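Local coordinates for bifunctional protein PutA (PDB 6BSN), which probably oxidises proline to glutamate in two steps, using an FAD-dependent proline dehydrogenase and an NAD-dependent aldehyde dehydrogenase joined in one chain, at residues 608-613 with 660-665. The protein carries 1 engineered substitution. Numbering follows the deposited sequence.
Sequences LSELRE and NFPLAI. With PRO (proline), chain D.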
loop_
_atom_site.group_PDB
_atom_site.type_symbol
_atom_site.label_atom_id
_atom_site.label_comp_id
_atom_site.label_asym_id
_atom_site.label_seq_id
_atom_site.Cartn_x
_atom_site.Cartn_y
_atom_site.Cartn_z
ATOM N N LEU A 608 24.614 33.094 -20.586
ATOM C CA LEU A 608 23.338 32.437 -20.329
ATOM C C LEU A 608 23.517 31.242 -19.409
ATOM O O LEU A 608 22.748 31.056 -18.452
ATOM C CB LEU A 608 22.694 31.992 -21.640
ATOM C CG LEU A 608 21.410 31.176 -21.456
ATOM C CD1 LEU A 608 20.348 32.020 -20.746
ATOM C CD2 LEU A 608 20.882 30.666 -22.797
ATOM N N SER A 609 24.554 30.446 -19.660
ATOM C CA SER A 609 24.755 29.238 -18.869
ATOM C C SER A 609 25.048 29.569 -17.411
ATOM O O SER A 609 24.573 28.871 -16.503
ATOM C CB SER A 609 25.888 28.407 -19.467
ATOM O OG SER A 609 26.209 27.348 -18.605
ATOM N N GLU A 610 25.844 30.625 -17.168
ATOM C CA GLU A 610 26.171 31.006 -15.796
ATOM C C GLU A 610 24.954 31.604 -15.083
ATOM O O GLU A 610 24.738 31.352 -13.889
ATOM C CB GLU A 610 27.344 31.991 -15.780
ATOM C CG GLU A 610 27.569 32.585 -14.398
ATOM C CD GLU A 610 28.950 33.169 -14.190
ATOM O OE1 GLU A 610 29.695 33.369 -15.178
ATOM O OE2 GLU A 610 29.292 33.423 -13.020
ATOM N N LEU A 611 24.145 32.390 -15.799
ATOM C CA LEU A 611 22.906 32.890 -15.210
ATOM C C LEU A 611 22.017 31.733 -14.764
ATOM O O LEU A 611 21.480 31.747 -13.651
ATOM C CB LEU A 611 22.173 33.789 -16.206
ATOM C CG LEU A 611 20.927 34.559 -15.747
ATOM C CD1 LEU A 611 19.666 33.704 -15.750
ATOM C CD2 LEU A 611 21.134 35.242 -14.373
ATOM N N ARG A 612 21.859 30.718 -15.624
ATOM C CA ARG A 612 21.084 29.538 -15.257
ATOM C C ARG A 612 21.671 28.857 -14.026
ATOM O O ARG A 612 20.941 28.494 -13.097
ATOM C CB ARG A 612 21.037 28.543 -16.423
ATOM C CG ARG A 612 20.153 28.955 -17.589
ATOM C CD ARG A 612 19.996 27.784 -18.544
ATOM N NE ARG A 612 19.198 26.717 -17.936
ATOM C CZ ARG A 612 19.181 25.450 -18.355
ATOM N NH1 ARG A 612 19.935 25.067 -19.387
ATOM N NH2 ARG A 612 18.412 24.555 -17.740
ATOM N N GLU A 613 22.997 28.689 -14.009
ATOM C CA GLU A 613 23.673 28.054 -12.884
ATOM C C GLU A 613 23.444 28.841 -11.592
ATOM O O GLU A 613 23.243 28.252 -10.524
ATOM C CB GLU A 613 25.173 27.930 -13.198
ATOM C CG GLU A 613 25.974 27.098 -12.212
ATOM C CD GLU A 613 27.467 27.103 -12.528
ATOM O OE1 GLU A 613 27.811 26.990 -13.719
ATOM O OE2 GLU A 613 28.298 27.175 -11.599
ATOM N N ASN A 660 36.113 34.235 -12.756
ATOM C CA ASN A 660 35.745 33.461 -13.939
ATOM C C ASN A 660 34.321 32.926 -13.896
ATOM O O ASN A 660 33.784 32.571 -14.951
ATOM C CB ASN A 660 36.733 32.310 -14.160
ATOM C CG ASN A 660 37.253 31.727 -12.868
ATOM O OD1 ASN A 660 36.699 30.754 -12.356
ATOM N ND2 ASN A 660 38.345 32.314 -12.334
ATOM N N PHE A 661 33.710 32.845 -12.713
ATOM C CA PHE A 661 32.264 32.669 -12.565
ATOM C C PHE A 661 31.799 33.706 -11.551
ATOM O O PHE A 661 31.465 33.397 -10.398
ATOM C CB PHE A 661 31.891 31.239 -12.176
ATOM C CG PHE A 661 32.021 30.268 -13.325
ATOM C CD1 PHE A 661 33.194 29.554 -13.522
ATOM C CD2 PHE A 661 30.978 30.105 -14.227
ATOM C CE1 PHE A 661 33.312 28.672 -14.598
ATOM C CE2 PHE A 661 31.081 29.230 -15.301
ATOM C CZ PHE A 661 32.245 28.513 -15.493
ATOM N N PRO A 662 31.765 34.972 -11.973
ATOM C CA PRO A 662 31.608 36.072 -11.023
ATOM C C PRO A 662 30.195 36.219 -10.491
ATOM O O PRO A 662 29.969 37.054 -9.598
ATOM C CB PRO A 662 32.008 37.305 -11.849
ATOM C CG PRO A 662 32.059 36.858 -13.289
ATOM C CD PRO A 662 31.657 35.421 -13.370
ATOM N N LEU A 663 29.230 35.482 -11.034
ATOM C CA LEU A 663 27.870 35.516 -10.523
ATOM C C LEU A 663 27.478 34.206 -9.866
ATOM O O LEU A 663 27.016 34.209 -8.725
ATOM C CB LEU A 663 26.889 35.855 -11.646
ATOM C CG LEU A 663 25.419 35.738 -11.245
ATOM C CD1 LEU A 663 25.063 36.857 -10.286
ATOM C CD2 LEU A 663 24.506 35.766 -12.476
ATOM N N ALA A 664 27.699 33.073 -10.549
ATOM C CA ALA A 664 27.183 31.793 -10.074
ATOM C C ALA A 664 28.001 31.243 -8.911
ATOM O O ALA A 664 27.436 30.729 -7.947
ATOM C CB ALA A 664 27.138 30.777 -11.220
ATOM N N ILE A 665 29.331 31.291 -9.000
ATOM C CA ILE A 665 30.115 30.826 -7.865
ATOM C C ILE A 665 30.053 31.839 -6.744
ATOM O O ILE A 665 30.031 31.470 -5.563
ATOM C CB ILE A 665 31.558 30.519 -8.282
ATOM C CG1 ILE A 665 31.588 29.196 -9.037
ATOM C CG2 ILE A 665 32.465 30.436 -7.067
ATOM C CD1 ILE A 665 32.996 28.754 -9.355
HETATM N N PRO D . 31.659 25.065 -12.861
HETATM C CA PRO D . 32.709 25.091 -13.871
HETATM C C PRO D . 32.526 23.930 -14.862
HETATM O O PRO D . 31.954 22.878 -14.497
HETATM C CB PRO D . 34.060 25.015 -13.206
HETATM C CG PRO D . 33.750 25.303 -11.737
HETATM C CD PRO D . 32.249 24.896 -11.569
HETATM O OXT PRO D . 32.959 24.030 -16.031
#
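In the aldehyde dehydrogenase part of the chain, the loop leading into helix 664-675 lines a pocket that holds a bound proline, probably the aldehyde site, and Glu610 of helix 604-629 reaches across to hold that loop while Phe661 packs beside its carboxylate. With CG anti to the backbone N (chi1 171°) and the chain extended beyond it, Glu610 brings one oxygen, OE2, to two successive backbone amides where the loop turns into the helix. Ala664 N donates to the anti lone pair of OE2 at 3.0 Å, nearly straight at 172°; Leu663 N comes from above the carboxylate plane, 2.9 Å from the same OE2. The other oxygen, OE1, makes a salt bridge with Lys602, whose ammonium also bonds to Asn660 O and makes a cation-pi contact with Phe661. An alanine in place of Glu610 would probably leave both amides without their acceptor and Lys602 without its carboxylate mate. Nearer the helix backbone, Ala664 CB lies 3.7 Å from Glu610 CG. The methyls Leu611 CD2 and Leu663 CD2 meet at 3.9 Å. The Phe661 ring, its plane 53° from that of the Glu610 carboxylate, lines the proline pocket, its CE1 3.7 Å from CA of the bound proline.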